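Side-chain contacts in putative N-acetylmuramoyl-L-alanine amidase (Enterococcus phage phiM1EF22, PDB 7D55), which is the tetrameric cell-binding domain of a phage lysin, and probably attaches the enzyme to the enterococcal cell wall for lysis: residues W23-C28 and D40-I45; V31-V36 and N73-V78; E6-S11 and W65-P70; G14-N19 and C79-I84. All coordinates share one frame; numbering follows the deposited sequence. Where two conformers were deposited one is given.

In the fold
All four contacts close on one mixed sheet. Contact 1 lays helix 39-53 against strand 22-28, and contact 2 sets helix 71-78 beside the neighbouring strand 33-36; their centres are about 13 Å apart, on opposite sides of the centre of the chain. Contact 2 is the fully buried one, a thiol among carbon atoms with a charged network alongside; the others are partly buried, contact 1 being hydrocarbon, thioether and ring. Contacts 3 and 4 fasten loops: 65-70 lies along strand 3-9 through a water and a lysine chain, and 14-19 meets 79-84 through aliphatic branches. The salt bridge between R7 and E76 ties contact 3 to contact 2. Contacts 1 and 2 both touch the second subunit.

Contact 1 (W23-C28 and D40-I45); sequences WTVMFC and DEMKVI
I45 of helix 39-53 lays its CD1 methyl over one face of the F27 ring on strand 22-28. The methyl stands 4.1 Å from the centroid of the F27 ring and 24° off the ring normal, a CH-pi contact shifted toward the rim on the CG side, where I45 CD1 comes to 3.8 Å from F27 CG. The other branch lies farther out along one side of the ring, I45 CG2 being 3.8 Å from F27 CE1 and next to CD1. F27 reaches the helix because its CG is anti to the backbone N (chi1 169°), with the ring carried out from the strand. Two residues back along the strand, on the same side, V25 CG1 meets M42 SD at 4.1 Å, the two side chains crossing at about a right angle; the extended methionine chain brings its thioether to the sheet. Around this pair, L4 also touches M42 and V36 touches both V25 and F27, while M1 of the second subunit packs on F27. No hydrogen bond joins the two segments. The arrangement is helix-on-sheet packing of an alpha+beta domain, the helix seated on alternate residues of a strand.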
loop_
_atom_site.group_PDB
_atom_site.type_symbol
_atom_site.label_atom_id
_atom_site.label_comp_id
_atom_site.label_asym_id
_atom_site.label_seq_id
_atom_site.Cartn_x
_atom_site.Cartn_y
_atom_site.Cartn_z
ATOM N N TRP A 23 25.690 -4.019 -8.555
ATOM C CA TRP A 23 24.586 -3.153 -8.163
ATOM C C TRP A 23 23.305 -3.658 -8.797
ATOM O O TRP A 23 23.327 -4.221 -9.896
ATOM C CB TRP A 23 24.844 -1.687 -8.595
ATOM C CG TRP A 23 26.014 -1.123 -7.866
ATOM C CD1 TRP A 23 27.331 -1.332 -8.144
ATOM C CD2 TRP A 23 25.975 -0.303 -6.695
ATOM N NE1 TRP A 23 28.122 -0.674 -7.224
ATOM C CE2 TRP A 23 27.308 -0.037 -6.324
ATOM C CE3 TRP A 23 24.943 0.244 -5.929
ATOM C CZ2 TRP A 23 27.630 0.747 -5.220
ATOM C CZ3 TRP A 23 25.270 1.042 -4.832
ATOM C CH2 TRP A 23 26.600 1.273 -4.486
ATOM N N THR A 24 22.192 -3.464 -8.087
ATOM C CA THR A 24 20.873 -3.749 -8.623
ATOM C C THR A 24 19.934 -2.581 -8.363
ATOM O O THR A 24 20.047 -1.867 -7.362
ATOM C CB THR A 24 20.251 -5.015 -8.030
ATOM O OG1 THR A 24 19.001 -5.285 -8.688
ATOM C CG2 THR A 24 20.018 -4.857 -6.519
ATOM N N VAL A 25 19.013 -2.382 -9.303
ATOM C CA VAL A 25 17.903 -1.470 -9.089
ATOM C C VAL A 25 16.916 -2.126 -8.139
ATOM O O VAL A 25 16.754 -3.354 -8.137
ATOM C CB VAL A 25 17.259 -1.102 -10.439
ATOM C CG1 VAL A 25 16.077 -0.173 -10.245
ATOM C CG2 VAL A 25 18.283 -0.436 -11.318
ATOM N N MET A 26 16.284 -1.307 -7.304
ATOM C CA MET A 26 15.226 -1.720 -6.398
ATOM C C MET A 26 14.065 -0.748 -6.544
ATOM O O MET A 26 14.245 0.416 -6.924
ATOM C CB MET A 26 15.682 -1.661 -4.930
ATOM C CG MET A 26 16.911 -2.507 -4.589
ATOM S SD MET A 26 16.616 -4.281 -4.417
ATOM C CE MET A 26 15.572 -4.318 -2.957
ATOM N N PHE A 27 12.880 -1.237 -6.192
ATOM C CA PHE A 27 11.633 -0.490 -6.266
ATOM C C PHE A 27 11.022 -0.462 -4.873
ATOM O O PHE A 27 10.818 -1.511 -4.256
ATOM C CB PHE A 27 10.669 -1.177 -7.238
ATOM C CG PHE A 27 9.272 -0.636 -7.197
ATOM C CD1 PHE A 27 9.034 0.713 -7.423
ATOM C CD2 PHE A 27 8.190 -1.485 -6.992
ATOM C CE1 PHE A 27 7.743 1.214 -7.403
ATOM C CE2 PHE A 27 6.897 -0.998 -6.974
ATOM C CZ PHE A 27 6.671 0.359 -7.189
ATOM N N CYS A 28 10.735 0.734 -4.377
ATOM C CA CYS A 28 10.068 0.909 -3.094
ATOM C C CYS A 28 8.675 1.456 -3.350
ATOM O O CYS A 28 8.514 2.399 -4.130
ATOM C CB CYS A 28 10.846 1.889 -2.223
ATOM S SG CYS A 28 10.020 2.194 -0.664
ATOM N N ASP A 40 12.846 -3.654 -18.632
ATOM C CA ASP A 40 11.441 -3.391 -18.897
ATOM C C ASP A 40 10.587 -3.411 -17.638
ATOM O O ASP A 40 9.474 -2.870 -17.657
ATOM C CB ASP A 40 10.902 -4.346 -19.958
ATOM C CG ASP A 40 11.339 -3.965 -21.360
ATOM O OD1 ASP A 40 11.953 -2.884 -21.530
ATOM O OD2 ASP A 40 11.072 -4.748 -22.293
ATOM N N GLU A 41 11.079 -4.015 -16.551
ATOM C CA GLU A 41 10.431 -3.848 -15.255
ATOM C C GLU A 41 10.536 -2.405 -14.793
ATOM O O GLU A 41 9.567 -1.825 -14.285
ATOM C CB GLU A 41 11.069 -4.766 -14.214
ATOM C CG GLU A 41 10.704 -6.214 -14.378
ATOM C CD GLU A 41 11.608 -7.144 -13.589
ATOM O OE1 GLU A 41 11.765 -8.304 -14.024
ATOM O OE2 GLU A 41 12.150 -6.728 -12.540
ATOM N N MET A 42 11.726 -1.820 -14.929
ATOM C CA MET A 42 11.893 -0.413 -14.602
ATOM C C MET A 42 10.998 0.453 -15.476
ATOM O O MET A 42 10.335 1.376 -14.981
ATOM C CB MET A 42 13.364 -0.026 -14.777
ATOM C CG MET A 42 13.771 1.219 -14.040
ATOM S SD MET A 42 15.564 1.405 -14.026
ATOM C CE MET A 42 15.731 3.093 -13.451
ATOM N N LYS A 43 10.933 0.142 -16.773
ATOM C CA LYS A 43 10.152 0.964 -17.689
ATOM C C LYS A 43 8.663 0.911 -17.354
ATOM O O LYS A 43 7.971 1.933 -17.413
ATOM C CB LYS A 43 10.398 0.515 -19.131
ATOM C CG LYS A 43 9.713 1.396 -20.164
ATOM C CD LYS A 43 10.398 2.751 -20.254
ATOM C CE LYS A 43 10.258 3.359 -21.638
ATOM N NZ LYS A 43 10.762 4.765 -21.657
ATOM N N VAL A 44 8.135 -0.268 -17.013
ATOM C CA VAL A 44 6.706 -0.350 -16.721
ATOM C C VAL A 44 6.375 0.419 -15.444
ATOM O O VAL A 44 5.324 1.063 -15.351
ATOM C CB VAL A 44 6.220 -1.815 -16.699
ATOM C CG1 VAL A 44 6.507 -2.465 -15.353
ATOM C CG2 VAL A 44 4.735 -1.894 -17.044
ATOM N N ILE A 45 7.268 0.382 -14.451
ATOM C CA ILE A 45 7.072 1.167 -13.233
ATOM C C ILE A 45 7.037 2.653 -13.570
ATOM O O ILE A 45 6.164 3.399 -13.098
ATOM C CB ILE A 45 8.188 0.866 -12.218
ATOM C CG1 ILE A 45 8.060 -0.552 -11.656
ATOM C CG2 ILE A 45 8.184 1.901 -11.082
ATOM C CD1 ILE A 45 9.321 -1.007 -10.933
#

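Contact 2 (V31-V36 and N73-V78)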
loop_
_atom_site.group_PDB
_atom_site.type_symbol
_atom_site.label_atom_id
_atom_site.label_comp_id
_atom_site.label_asym_id
_atom_site.label_seq_id
_atom_site.Cartn_x
_atom_site.Cartn_y
_atom_site.Cartn_z
ATOM N N VAL A 31 5.680 0.309 1.178
ATOM C CA VAL A 31 5.419 -0.873 1.990
ATOM C C VAL A 31 6.641 -1.784 2.048
ATOM O O VAL A 31 7.041 -2.240 3.121
ATOM C CB VAL A 31 4.177 -1.641 1.476
ATOM C CG1 VAL A 31 3.931 -2.878 2.318
ATOM C CG2 VAL A 31 2.943 -0.743 1.452
ATOM N N ASN A 32 7.246 -2.063 0.894
ATOM C CA ASN A 32 8.412 -2.932 0.836
ATOM C C ASN A 32 9.349 -2.440 -0.258
ATOM O O ASN A 32 8.996 -1.574 -1.069
ATOM C CB ASN A 32 8.013 -4.396 0.601
ATOM C CG ASN A 32 7.051 -4.565 -0.564
ATOM O OD1 ASN A 32 7.257 -4.007 -1.631
ATOM N ND2 ASN A 32 6.009 -5.353 -0.363
ATOM N N CYS A 33 10.555 -3.013 -0.280
ATOM C CA CYS A 33 11.527 -2.778 -1.337
ATOM C C CYS A 33 11.757 -4.095 -2.066
ATOM O O CYS A 33 11.979 -5.132 -1.429
ATOM C CB CYS A 33 12.843 -2.241 -0.762
ATOM S SG CYS A 33 12.699 -0.553 -0.108
ATOM N N ARG A 34 11.680 -4.063 -3.391
ATOM C CA ARG A 34 11.759 -5.275 -4.188
ATOM C C ARG A 34 12.769 -5.073 -5.301
ATOM O O ARG A 34 12.870 -3.981 -5.869
ATOM C CB ARG A 34 10.402 -5.593 -4.805
ATOM C CG ARG A 34 10.317 -6.996 -5.327
ATOM C CD ARG A 34 8.937 -7.288 -5.910
ATOM N NE ARG A 34 7.872 -7.319 -4.907
ATOM C CZ ARG A 34 7.556 -8.388 -4.170
ATOM N NH1 ARG A 34 8.248 -9.516 -4.284
ATOM N NH2 ARG A 34 6.556 -8.329 -3.305
ATOM N N ARG A 35 13.511 -6.131 -5.611
ATOM C CA ARG A 35 14.529 -6.036 -6.647
ATOM C C ARG A 35 13.901 -5.925 -8.031
ATOM O O ARG A 35 12.923 -6.611 -8.347
ATOM C CB ARG A 35 15.456 -7.243 -6.612
ATOM C CG ARG A 35 16.588 -7.114 -7.618
ATOM C CD ARG A 35 17.398 -8.366 -7.718
ATOM N NE ARG A 35 18.431 -8.202 -8.730
ATOM C CZ ARG A 35 19.259 -9.160 -9.117
ATOM N NH1 ARG A 35 19.176 -10.371 -8.573
ATOM N NH2 ARG A 35 20.165 -8.905 -10.049
ATOM N N VAL A 36 14.487 -5.054 -8.855
ATOM C CA VAL A 36 14.124 -4.870 -10.255
ATOM C C VAL A 36 15.282 -5.429 -11.066
ATOM O O VAL A 36 16.422 -4.969 -10.919
ATOM C CB VAL A 36 13.923 -3.376 -10.565
ATOM C CG1 VAL A 36 13.594 -3.163 -12.029
ATOM C CG2 VAL A 36 12.833 -2.782 -9.672
ATOM N N ASN A 73 20.095 1.719 3.163
ATOM C CA ASN A 73 20.009 1.002 4.438
ATOM C C ASN A 73 18.856 1.534 5.274
ATOM O O ASN A 73 18.131 0.763 5.916
ATOM C CB ASN A 73 21.279 1.205 5.268
ATOM C CG ASN A 73 22.470 0.423 4.760
ATOM O OD1 ASN A 73 22.345 -0.460 3.915
ATOM N ND2 ASN A 73 23.652 0.742 5.303
ATOM N N ARG A 74 18.704 2.860 5.312
ATOM C CA ARG A 74 17.640 3.478 6.092
ATOM C C ARG A 74 16.277 3.198 5.478
ATOM O O ARG A 74 15.320 2.875 6.197
ATOM C CB ARG A 74 17.871 4.986 6.178
ATOM C CG ARG A 74 19.247 5.378 6.705
ATOM C CD ARG A 74 19.479 4.845 8.107
ATOM N NE ARG A 74 20.783 5.240 8.626
ATOM C CZ ARG A 74 21.272 4.849 9.798
ATOM N NH1 ARG A 74 20.563 4.034 10.573
ATOM N NH2 ARG A 74 22.467 5.263 10.192
ATOM N N LEU A 75 16.167 3.313 4.155
ATOM C CA LEU A 75 14.886 3.061 3.508
ATOM C C LEU A 75 14.436 1.625 3.737
ATOM O O LEU A 75 13.263 1.374 4.048
ATOM C CB LEU A 75 14.990 3.347 2.010
ATOM C CG LEU A 75 13.718 3.035 1.222
ATOM C CD1 LEU A 75 12.553 3.810 1.835
ATOM C CD2 LEU A 75 13.924 3.392 -0.236
ATOM N N GLU A 76 15.360 0.671 3.604
ATOM C CA GLU A 76 15.035 -0.743 3.747
ATOM C C GLU A 76 14.733 -1.151 5.186
ATOM O O GLU A 76 14.183 -2.237 5.399
ATOM C CB GLU A 76 16.151 -1.592 3.138
ATOM C CG GLU A 76 16.278 -1.396 1.634
ATOM C CD GLU A 76 17.504 -2.075 1.031
ATOM O OE1 GLU A 76 18.240 -2.764 1.771
ATOM O OE2 GLU A 76 17.732 -1.918 -0.190
ATOM N N THR A 77 15.068 -0.316 6.173
ATOM C CA THR A 77 14.619 -0.570 7.534
ATOM C C THR A 77 13.162 -0.173 7.731
ATOM O O THR A 77 12.449 -0.804 8.522
ATOM C CB THR A 77 15.500 0.195 8.521
ATOM O OG1 THR A 77 16.868 -0.153 8.287
ATOM C CG2 THR A 77 15.150 -0.163 9.949
ATOM N N VAL A 78 12.708 0.867 7.038
ATOM C CA VAL A 78 11.337 1.326 7.203
ATOM C C VAL A 78 10.387 0.663 6.211
ATOM O O VAL A 78 9.187 0.563 6.487
ATOM C CB VAL A 78 11.250 2.863 7.147
ATOM C CG1 VAL A 78 12.087 3.485 8.257
ATOM C CG2 VAL A 78 11.701 3.373 5.809
#
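C33 turns its thiol toward helix 71-78, where SG sits against two successive residues, L75 and E76. The sulfur lies 4.0 Å from L75 CG and 4.1 Å from E76 CG, so both partners present carbon. C33 SG is anti to its own carbonyl carbon (chi1 -69°), which directs it off strand 33-36 to the helix. The two helix residues use different first torsions: L75 has CG anti to the backbone N (chi1 177°) and brings the methine and CD2 to the sulfur, whereas E76 keeps CG beside the backbone N and runs on extended. Its CG methylene therefore brushes the thiol while the carboxylate travels past it to Y5, whose OH is hydrogen-bonded to OE2, and to R7 and K86, which form salt bridges with OE1. Three partners thus grip a buried carboxylate, and the two positive groups would be expected to favour its charged form. Further along the helix T77 OG1 donates to N73 O at 2.8 Å, a side-chain bond back to the preceding turn. Y5, C28 and C79 also touch the C33 side chain, and I48 of the third subunit packs on L75. This is the buried seam of a helix packed on a beta-sheet, with a small strand residue admitting the helix closely and a charged cluster at its side.

Contact 3 (E6-S11 and W65-P70)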
loop_
_atom_site.group_PDB
_atom_site.type_symbol
_atom_site.label_atom_id
_atom_site.label_comp_id
_atom_site.label_asym_id
_atom_site.label_seq_id
_atom_site.Cartn_x
_atom_site.Cartn_y
_atom_site.Cartn_z
ATOM N N GLU A 6 19.383 2.338 -6.563
ATOM C CA GLU A 6 20.345 1.267 -6.764
ATOM C C GLU A 6 21.043 0.959 -5.448
ATOM O O GLU A 6 21.263 1.856 -4.633
ATOM C CB GLU A 6 21.380 1.678 -7.810
ATOM C CG GLU A 6 20.797 1.753 -9.211
ATOM C CD GLU A 6 21.766 2.338 -10.218
ATOM O OE1 GLU A 6 21.445 3.369 -10.833
ATOM O OE2 GLU A 6 22.849 1.773 -10.399
ATOM N N ARG A 7 21.407 -0.308 -5.249
ATOM C CA ARG A 7 22.082 -0.723 -4.027
ATOM C C ARG A 7 22.931 -1.954 -4.319
ATOM O O ARG A 7 22.704 -2.651 -5.324
ATOM C CB ARG A 7 21.076 -0.984 -2.891
ATOM C CG ARG A 7 20.071 -2.080 -3.187
ATOM C CD ARG A 7 20.403 -3.348 -2.415
ATOM N NE ARG A 7 20.258 -3.130 -0.979
ATOM C CZ ARG A 7 21.215 -3.313 -0.070
ATOM N NH1 ARG A 7 22.423 -3.749 -0.428
ATOM N NH2 ARG A 7 20.951 -3.067 1.213
ATOM N N PRO A 8 23.938 -2.235 -3.489
ATOM C CA PRO A 8 24.867 -3.332 -3.803
ATOM C C PRO A 8 24.252 -4.717 -3.647
ATOM O O PRO A 8 23.369 -4.960 -2.814
ATOM C CB PRO A 8 26.010 -3.131 -2.800
ATOM C CG PRO A 8 25.931 -1.690 -2.425
ATOM C CD PRO A 8 24.456 -1.385 -2.396
ATOM N N ILE A 9 24.786 -5.648 -4.438
ATOM C CA ILE A 9 24.364 -7.041 -4.431
ATOM C C ILE A 9 25.595 -7.901 -4.678
ATOM O O ILE A 9 26.529 -7.495 -5.375
ATOM C CB ILE A 9 23.245 -7.310 -5.480
ATOM C CG1 ILE A 9 22.720 -8.737 -5.377
ATOM C CG2 ILE A 9 23.741 -7.054 -6.894
ATOM C CD1 ILE A 9 21.441 -8.963 -6.159
ATOM N N ASN A 10 25.614 -9.079 -4.070
ATOM C CA ASN A 10 26.673 -10.045 -4.333
ATOM C C ASN A 10 26.338 -10.767 -5.634
ATOM O O ASN A 10 25.335 -11.482 -5.707
ATOM C CB ASN A 10 26.746 -11.042 -3.179
ATOM C CG ASN A 10 27.930 -11.995 -3.292
ATOM O OD1 ASN A 10 28.192 -12.565 -4.353
ATOM N ND2 ASN A 10 28.636 -12.190 -2.186
ATOM N N SER A 11 27.181 -10.585 -6.652
ATOM C CA SER A 11 26.891 -11.139 -7.974
ATOM C C SER A 11 26.970 -12.661 -8.014
ATOM O O SER A 11 26.392 -13.279 -8.919
ATOM C CB SER A 11 27.848 -10.553 -9.012
ATOM O OG SER A 11 29.188 -10.937 -8.747
ATOM N N TRP A 65 23.148 7.849 -3.526
ATOM C CA TRP A 65 23.122 6.762 -2.554
ATOM C C TRP A 65 24.154 5.731 -2.976
ATOM O O TRP A 65 24.040 5.156 -4.061
ATOM C CB TRP A 65 21.746 6.097 -2.527
ATOM C CG TRP A 65 20.617 6.891 -1.945
ATOM C CD1 TRP A 65 20.622 8.199 -1.550
ATOM C CD2 TRP A 65 19.302 6.398 -1.692
ATOM N NE1 TRP A 65 19.373 8.551 -1.066
ATOM C CE2 TRP A 65 18.548 7.460 -1.144
ATOM C CE3 TRP A 65 18.686 5.162 -1.884
ATOM C CZ2 TRP A 65 17.208 7.312 -0.781
ATOM C CZ3 TRP A 65 17.363 5.016 -1.524
ATOM C CH2 TRP A 65 16.634 6.086 -0.980
ATOM N N ASN A 66 25.138 5.479 -2.119
ATOM C CA ASN A 66 26.219 4.556 -2.458
ATOM C C ASN A 66 26.835 4.056 -1.154
ATOM O O ASN A 66 26.323 4.332 -0.066
ATOM C CB ASN A 66 27.224 5.253 -3.378
ATOM C CG ASN A 66 27.711 6.555 -2.798
ATOM O OD1 ASN A 66 28.230 6.586 -1.684
ATOM N ND2 ASN A 66 27.538 7.644 -3.539
ATOM N N LYS A 67 27.944 3.323 -1.252
ATOM C CA LYS A 67 28.521 2.746 -0.039
ATOM C C LYS A 67 29.065 3.804 0.901
ATOM O O LYS A 67 29.201 3.548 2.102
ATOM C CB LYS A 67 29.599 1.721 -0.382
ATOM C CG LYS A 67 29.063 0.539 -1.186
ATOM C CD LYS A 67 30.165 -0.437 -1.538
ATOM C CE LYS A 67 29.616 -1.559 -2.387
ATOM N NZ LYS A 67 30.754 -2.357 -2.981
ATOM N N ASN A 68 29.357 4.982 0.383
ATOM C CA ASN A 68 29.834 6.080 1.205
ATOM C C ASN A 68 28.686 6.871 1.815
ATOM O O ASN A 68 28.903 7.609 2.783
ATOM C CB ASN A 68 30.721 6.979 0.340
ATOM C CG ASN A 68 31.583 7.898 1.148
ATOM O OD1 ASN A 68 31.566 9.108 0.936
ATOM N ND2 ASN A 68 32.347 7.340 2.085
ATOM N N ALA A 69 27.479 6.722 1.266
ATOM C CA ALA A 69 26.268 7.336 1.816
ATOM C C ALA A 69 25.125 6.357 1.595
ATOM O O ALA A 69 24.296 6.521 0.684
ATOM C CB ALA A 69 25.974 8.678 1.139
ATOM N N PRO A 70 25.074 5.283 2.387
ATOM C CA PRO A 70 24.155 4.163 2.104
ATOM C C PRO A 70 22.733 4.400 2.604
ATOM O O PRO A 70 22.207 3.668 3.456
ATOM C CB PRO A 70 24.848 2.988 2.805
ATOM C CG PRO A 70 25.603 3.622 3.946
ATOM C CD PRO A 70 26.067 4.953 3.432
HETATM O O HOH W 1 21.652 4.279 -5.539
#
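P8 of strand 3-9 and K67 of the loop leading into helix 71-78 meet through carbon: P8 CG lies 3.7 Å from K67 CE and 4.0 Å from K67 CG. The two side chains slide past each other in opposite directions, and the lysine, extended beyond CG, lays its methylenes along the pyrrolidine edge formed by CB and CG. K67 CG is anti to the carbonyl carbon (chi1 -62°), a setting that sends the chain toward the proline, and its NZ continues to G20 O and N19 OD1, which hold the far end. Closer to the start of the strand, one water bridges two backbone carbonyls, 2.6 Å from E6 O and 2.9 Å from W65 O. Residues 65-67 run nearly parallel to 6-8 (9° apart), too far off for backbone pairing, with the water filling in between the carbonyls. The loop itself is shaped by a type I beta turn from N66 to A69, with an Asx turn inside it: N68 N donates to N66 OD1 at 2.8 Å, in the carbonyl plane and on a lone pair. N66 ND2 is bonded in turn to Q62 O. On the strand, R7 NH1 reaches P8 O at 2.8 Å, again on a lone pair, and the acceptor lies close to the guanidinium plane; the R7 side chain also packs on Y72 of helix 71-78. W65 stacks on Y60 and packs against Y72 and L75, and V44 of the third subunit touches it as well.

Contact 4 (G14-N19 and C79-I84)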
loop_
_atom_site.group_PDB
_atom_site.type_symbol
_atom_site.label_atom_id
_atom_site.label_comp_id
_atom_site.label_asym_id
_atom_site.label_seq_id
_atom_site.Cartn_x
_atom_site.Cartn_y
_atom_site.Cartn_z
ATOM N N GLY A 14 23.595 -13.555 -5.226
ATOM C CA GLY A 14 22.313 -12.886 -5.311
ATOM C C GLY A 14 21.805 -12.291 -4.014
ATOM O O GLY A 14 20.640 -11.878 -3.956
ATOM N N VAL A 15 22.634 -12.235 -2.974
ATOM C CA VAL A 15 22.252 -11.703 -1.671
ATOM C C VAL A 15 22.613 -10.230 -1.612
ATOM O O VAL A 15 23.705 -9.827 -2.039
ATOM C CB VAL A 15 22.957 -12.482 -0.542
ATOM C CG1 VAL A 15 22.622 -11.882 0.828
ATOM C CG2 VAL A 15 22.583 -13.943 -0.597
ATOM N N LEU A 16 21.709 -9.424 -1.056
ATOM C CA LEU A 16 22.021 -8.021 -0.800
ATOM C C LEU A 16 22.986 -7.926 0.373
ATOM O O LEU A 16 22.759 -8.534 1.425
ATOM C CB LEU A 16 20.743 -7.257 -0.479
ATOM C CG LEU A 16 19.659 -7.350 -1.552
ATOM C CD1 LEU A 16 18.495 -6.446 -1.186
ATOM C CD2 LEU A 16 20.203 -6.998 -2.936
ATOM N N GLU A 17 24.088 -7.202 0.173
ATOM C CA GLU A 17 25.144 -7.058 1.172
ATOM C C GLU A 17 25.689 -5.643 1.068
ATOM O O GLU A 17 25.648 -5.041 -0.004
ATOM C CB GLU A 17 26.327 -7.999 0.883
ATOM C CG GLU A 17 25.960 -9.428 0.565
ATOM C CD GLU A 17 27.172 -10.327 0.457
ATOM O OE1 GLU A 17 28.195 -9.872 -0.100
ATOM O OE2 GLU A 17 27.095 -11.486 0.909
ATOM N N TRP A 18 26.220 -5.116 2.181
ATOM C CA TRP A 18 26.679 -3.728 2.165
ATOM C C TRP A 18 27.828 -3.528 1.190
ATOM O O TRP A 18 27.951 -2.456 0.585
ATOM C CB TRP A 18 27.079 -3.257 3.567
ATOM C CG TRP A 18 28.476 -3.639 3.986
ATOM C CD1 TRP A 18 28.842 -4.747 4.689
ATOM C CD2 TRP A 18 29.690 -2.905 3.735
ATOM N NE1 TRP A 18 30.205 -4.751 4.894
ATOM C CE2 TRP A 18 30.747 -3.634 4.317
ATOM C CE3 TRP A 18 29.983 -1.710 3.066
ATOM C CZ2 TRP A 18 32.074 -3.211 4.253
ATOM C CZ3 TRP A 18 31.305 -1.290 3.003
ATOM C CH2 TRP A 18 32.331 -2.037 3.598
ATOM N N ASN A 19 28.664 -4.544 1.011
ATOM C CA ASN A 19 29.848 -4.456 0.170
ATOM C C ASN A 19 29.740 -5.347 -1.061
ATOM O O ASN A 19 30.725 -5.932 -1.514
ATOM C CB ASN A 19 31.112 -4.770 0.960
ATOM C CG ASN A 19 32.332 -4.105 0.364
ATOM O OD1 ASN A 19 32.213 -3.225 -0.503
ATOM N ND2 ASN A 19 33.511 -4.520 0.804
ATOM N N CYS A 79 10.904 0.216 5.064
ATOM C CA CYS A 79 10.142 -0.502 4.038
ATOM C C CYS A 79 10.955 -1.750 3.734
ATOM O O CYS A 79 11.799 -1.750 2.828
ATOM C CB CYS A 79 9.983 0.335 2.775
ATOM S SG CYS A 79 9.095 1.855 3.040
ATOM N N PRO A 80 10.738 -2.829 4.480
ATOM C CA PRO A 80 11.663 -3.964 4.406
ATOM C C PRO A 80 11.695 -4.629 3.037
ATOM O O PRO A 80 10.714 -4.647 2.293
ATOM C CB PRO A 80 11.134 -4.921 5.473
ATOM C CG PRO A 80 10.426 -4.025 6.450
ATOM C CD PRO A 80 9.788 -2.962 5.601
ATOM N N VAL A 81 12.858 -5.184 2.723
ATOM C CA VAL A 81 13.032 -5.871 1.453
ATOM C C VAL A 81 12.194 -7.145 1.428
ATOM O O VAL A 81 12.002 -7.822 2.449
ATOM C CB VAL A 81 14.518 -6.166 1.175
ATOM C CG1 VAL A 81 15.325 -4.886 1.266
ATOM C CG2 VAL A 81 15.052 -7.197 2.157
ATOM N N VAL A 82 11.632 -7.426 0.260
ATOM C CA VAL A 82 10.876 -8.649 0.039
ATOM C C VAL A 82 11.448 -9.359 -1.177
ATOM O O VAL A 82 12.061 -8.744 -2.055
ATOM C CB VAL A 82 9.365 -8.389 -0.150
ATOM C CG1 VAL A 82 8.741 -7.926 1.154
ATOM C CG2 VAL A 82 9.136 -7.375 -1.250
ATOM N N GLY A 83 11.255 -10.671 -1.212
ATOM C CA GLY A 83 11.575 -11.464 -2.382
ATOM C C GLY A 83 13.044 -11.716 -2.628
ATOM O O GLY A 83 13.388 -12.274 -3.677
ATOM N N ILE A 84 13.922 -11.327 -1.704
ATOM C CA ILE A 84 15.362 -11.500 -1.875
ATOM C C ILE A 84 15.966 -11.532 -0.480
ATOM O O ILE A 84 15.412 -10.959 0.458
ATOM C CB ILE A 84 15.942 -10.358 -2.752
ATOM C CG1 ILE A 84 17.434 -10.542 -3.043
ATOM C CG2 ILE A 84 15.732 -9.014 -2.103
ATOM C CD1 ILE A 84 17.961 -9.540 -4.044
#
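L16 and I84 face each other from two irregular segments: 14-19 is all loop, 79-84 has no more than a weakly bonded strand about 81-82, and both G14 and G83 adopt positive phi. The contact lies over one face of the mixed beta-sheet, joining the loop between strands 3-9 and 22-28 to the segment after strand 81-82, the outermost within this chain on that side. Across it the L16 and I84 side chains cross at about a right angle. The delta methyl of the isoleucine rests against the methine and one methyl of the leucine, with I84 CD1 3.6 Å from L16 CD2 and 3.7 Å from L16 CG, while the second branch meets the other methyl, I84 CG2 lying 3.9 Å from L16 CD1. These two branches are set by one torsion: with CG1 anti to the backbone N (chi1 -176°), the longer arm extends to the loop and CG2 is left in the crowded position between N and the carbonyl carbon. L16 has CG anti to its carbonyl carbon (chi1 -56°), which presents both methyls to I84. Beyond the pair, I9 packs on both L16 and I84, R7 and M26 on L16, and R35 on I84, so the sheet supplies the floor beneath the aliphatic side chains. Backbone bonds from L16 to T85 and K87 continue the pairing past the segment. At the edge of the contact, the G14 carbonyl oxygen meets hydrocarbon, with G14 O 3.6 Å from I84 CD1 and equally far from I84 CG1.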